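PDB 1OFU: hypothetical protein PA3008 from Pseudomonas aeruginosa, which probably halts cell division during the SOS response to DNA damage by binding FtsZ and blocking its polymerization into the Z ring. Local coordinates for residues 73-78 and 87-92. Numbering follows the deposited sequence.
Sequences ALSCEA and VVSWLE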
ATOM      1  N   ALA D  73     -27.727  -8.747   2.365  1.00 41.70           N
ATOM      2  CA  ALA D  73     -28.694  -7.655   2.388  1.00 42.65           C
ATOM      3  C   ALA D  73     -28.033  -6.401   2.947  1.00 39.36           C
ATOM      4  O   ALA D  73     -28.246  -5.299   2.441  1.00 41.33           O
ATOM      5  CB  ALA D  73     -29.909  -8.040   3.236  1.00 38.89           C
ATOM      6  N   LEU D  74     -27.222  -6.569   3.990  1.00 39.24           N
ATOM      7  CA  LEU D  74     -26.541  -5.424   4.587  1.00 39.97           C
ATOM      8  C   LEU D  74     -25.561  -4.815   3.582  1.00 41.13           C
ATOM      9  O   LEU D  74     -25.427  -3.595   3.509  1.00 42.56           O
ATOM     10  CB  LEU D  74     -25.787  -5.841   5.856  1.00 42.19           C
ATOM     11  CG  LEU D  74     -25.691  -4.774   6.958  1.00 46.21           C
ATOM     12  CD1 LEU D  74     -24.735  -5.241   8.040  1.00 45.26           C
ATOM     13  CD2 LEU D  74     -25.216  -3.456   6.385  1.00 47.90           C
ATOM     14  N   SER D  75     -24.879  -5.659   2.805  1.00 39.50           N
ATOM     15  CA  SER D  75     -23.924  -5.168   1.809  1.00 39.96           C
ATOM     16  C   SER D  75     -24.609  -4.312   0.746  1.00 40.38           C
ATOM     17  O   SER D  75     -24.146  -3.218   0.425  1.00 37.57           O
ATOM     18  CB  SER D  75     -23.196  -6.333   1.131  1.00 36.22           C
ATOM     19  OG  SER D  75     -22.425  -7.076   2.061  1.00 37.55           O
ATOM     20  N   CYS D  76     -25.715  -4.810   0.201  1.00 42.79           N
ATOM     21  CA  CYS D  76     -26.439  -4.075  -0.831  1.00 46.88           C
ATOM     22  C   CYS D  76     -26.956  -2.752  -0.286  1.00 47.30           C
ATOM     23  O   CYS D  76     -26.940  -1.736  -0.977  1.00 47.04           O
ATOM     24  CB  CYS D  76     -27.613  -4.903  -1.353  1.00 50.04           C
ATOM     25  SG  CYS D  76     -27.145  -6.461  -2.153  1.00 56.64           S
ATOM     26  N   GLU D  77     -27.402  -2.771   0.965  1.00 47.93           N
ATOM     27  CA  GLU D  77     -27.933  -1.575   1.598  1.00 50.30           C
ATOM     28  C   GLU D  77     -26.868  -0.492   1.743  1.00 49.36           C
ATOM     29  O   GLU D  77     -27.094   0.663   1.379  1.00 47.75           O
ATOM     30  CB  GLU D  77     -28.519  -1.928   2.966  1.00 53.17           C
ATOM     31  CG  GLU D  77     -29.566  -0.950   3.438  1.00 62.77           C
ATOM     32  CD  GLU D  77     -30.716  -0.822   2.454  1.00 65.77           C
ATOM     33  OE1 GLU D  77     -31.384  -1.842   2.191  1.00 70.07           O
ATOM     34  OE2 GLU D  77     -30.948   0.297   1.943  1.00 69.25           O
ATOM     35  N   ALA D  78     -25.706  -0.868   2.276  1.00 47.99           N
ATOM     36  CA  ALA D  78     -24.607   0.076   2.461  1.00 44.75           C
ATOM     37  C   ALA D  78     -24.145   0.642   1.117  1.00 45.19           C
ATOM     38  O   ALA D  78     -23.741   1.801   1.027  1.00 47.04           O
ATOM     39  CB  ALA D  78     -23.441  -0.615   3.178  1.00 42.72           C
ATOM     40  N   VAL D  87     -17.631  -1.049  -0.500  1.00 32.55           N
ATOM     41  CA  VAL D  87     -18.247  -1.911   0.499  1.00 31.45           C
ATOM     42  C   VAL D  87     -17.631  -3.288   0.271  1.00 34.98           C
ATOM     43  O   VAL D  87     -17.784  -3.870  -0.799  1.00 34.58           O
ATOM     44  CB  VAL D  87     -19.779  -2.009   0.334  1.00 32.90           C
ATOM     45  CG1 VAL D  87     -20.329  -3.020   1.316  1.00 32.47           C
ATOM     46  CG2 VAL D  87     -20.426  -0.654   0.576  1.00 29.57           C
ATOM     47  N   VAL D  88     -16.923  -3.792   1.275  1.00 33.13           N
ATOM     48  CA  VAL D  88     -16.261  -5.080   1.176  1.00 31.05           C
ATOM     49  C   VAL D  88     -17.022  -6.201   1.865  1.00 34.12           C
ATOM     50  O   VAL D  88     -17.247  -6.174   3.078  1.00 32.35           O
ATOM     51  CB  VAL D  88     -14.838  -5.017   1.778  1.00 31.79           C
ATOM     52  CG1 VAL D  88     -14.106  -6.340   1.527  1.00 33.06           C
ATOM     53  CG2 VAL D  88     -14.069  -3.841   1.175  1.00 29.96           C
ATOM     54  N   SER D  89     -17.393  -7.197   1.072  1.00 35.11           N
ATOM     55  CA  SER D  89     -18.127  -8.354   1.557  1.00 37.03           C
ATOM     56  C   SER D  89     -17.203  -9.556   1.600  1.00 36.73           C
ATOM     57  O   SER D  89     -16.165  -9.584   0.927  1.00 33.68           O
ATOM     58  CB  SER D  89     -19.295  -8.668   0.616  1.00 40.23           C
ATOM     59  OG  SER D  89     -20.066  -7.511   0.358  1.00 52.85           O
ATOM     60  N   TRP D  90     -17.587 -10.541   2.398  1.00 35.44           N
ATOM     61  CA  TRP D  90     -16.834 -11.783   2.529  1.00 37.94           C
ATOM     62  C   TRP D  90     -17.858 -12.891   2.358  1.00 37.89           C
ATOM     63  O   TRP D  90     -18.041 -13.728   3.237  1.00 39.10           O
ATOM     64  CB  TRP D  90     -16.177 -11.881   3.909  1.00 36.47           C
ATOM     65  CG  TRP D  90     -14.843 -11.213   3.979  1.00 41.05           C
ATOM     66  CD1 TRP D  90     -13.617 -11.785   3.757  1.00 38.58           C
ATOM     67  CD2 TRP D  90     -14.596  -9.830   4.249  1.00 38.83           C
ATOM     68  NE1 TRP D  90     -12.622 -10.839   3.875  1.00 40.25           N
ATOM     69  CE2 TRP D  90     -13.196  -9.631   4.177  1.00 41.01           C
ATOM     70  CE3 TRP D  90     -15.423  -8.739   4.548  1.00 36.39           C
ATOM     71  CZ2 TRP D  90     -12.606  -8.384   4.393  1.00 41.29           C
ATOM     72  CZ3 TRP D  90     -14.836  -7.499   4.763  1.00 34.29           C
ATOM     73  CH2 TRP D  90     -13.439  -7.332   4.686  1.00 41.41           C
ATOM     74  N   LEU D  91     -18.529 -12.875   1.211  1.00 43.42           N
ATOM     75  CA  LEU D  91     -19.566 -13.854   0.904  1.00 46.07           C
ATOM     76  C   LEU D  91     -19.122 -15.042   0.046  1.00 48.45           C
ATOM     77  O   LEU D  91     -18.477 -14.881  -0.985  1.00 50.53           O
ATOM     78  CB  LEU D  91     -20.736 -13.143   0.225  1.00 46.48           C
ATOM     79  CG  LEU D  91     -21.407 -12.066   1.081  1.00 49.10           C
ATOM     80  CD1 LEU D  91     -22.415 -11.281   0.250  1.00 51.05           C
ATOM     81  CD2 LEU D  91     -22.077 -12.724   2.277  1.00 49.09           C
ATOM     82  N   GLU D  92     -19.484 -16.236   0.494  1.00 51.81           N
ATOM     83  CA  GLU D  92     -19.171 -17.470  -0.207  1.00 58.77           C
ATOM     84  C   GLU D  92     -20.018 -18.578   0.411  1.00 61.21           C
ATOM     85  O   GLU D  92     -19.925 -18.852   1.610  1.00 60.99           O
ATOM     86  CB  GLU D  92     -17.678 -17.802  -0.092  1.00 61.82           C
ATOM     87  CG  GLU D  92     -17.174 -17.991   1.329  1.00 72.96           C
ATOM     88  CD  GLU D  92     -15.661 -18.127   1.400  1.00 78.77           C
ATOM     89  OE1 GLU D  92     -14.958 -17.183   0.979  1.00 81.39           O
ATOM     90  OE2 GLU D  92     -15.174 -19.174   1.880  1.00 82.08           O
TER
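S75 and S89 join helix 68-80 to strand 84-89 through their hydroxyls, whose OG atoms lie 2.9 Å apart, a case of two small polar side chains meeting where helix and strand come close. Each OG lies anti to its carbonyl carbon and beside its own backbone N (chi1 -63° in S75, -50° in S89). From there S75 OG hydrogen-bonds A71 O, one turn earlier in the helix, and as that carbonyl can only accept, the bond uses the S75 proton. Any proton between the two serines would then come from S89, though its use there is not settled. S89 OG also passes near the helix side chain itself, 3.4 Å from S75 CB. Both serines are buried, and I39 and L102 help to cover S75.

Segments 73-78 and 87-89 run nearly antiparallel, at 167° with their axes 8.7 Å apart, as expected in a beta-alpha-beta crossover: strand 60-63, helix 68-80 and strand 84-89 form one, with strand 35-39 lying between the two strands in the parallel sheet. Two residues before S89, V87 also faces the helix and spreads its methyls along it. CG2 packs 4.0 Å from A78 CB, a methyl-to-methyl contact, whereas CG1, anti to the backbone N, lies 3.9 Å from S75 O. A78 begins a region (78-83) that binds FtsZ, and I39 touches V87 as well.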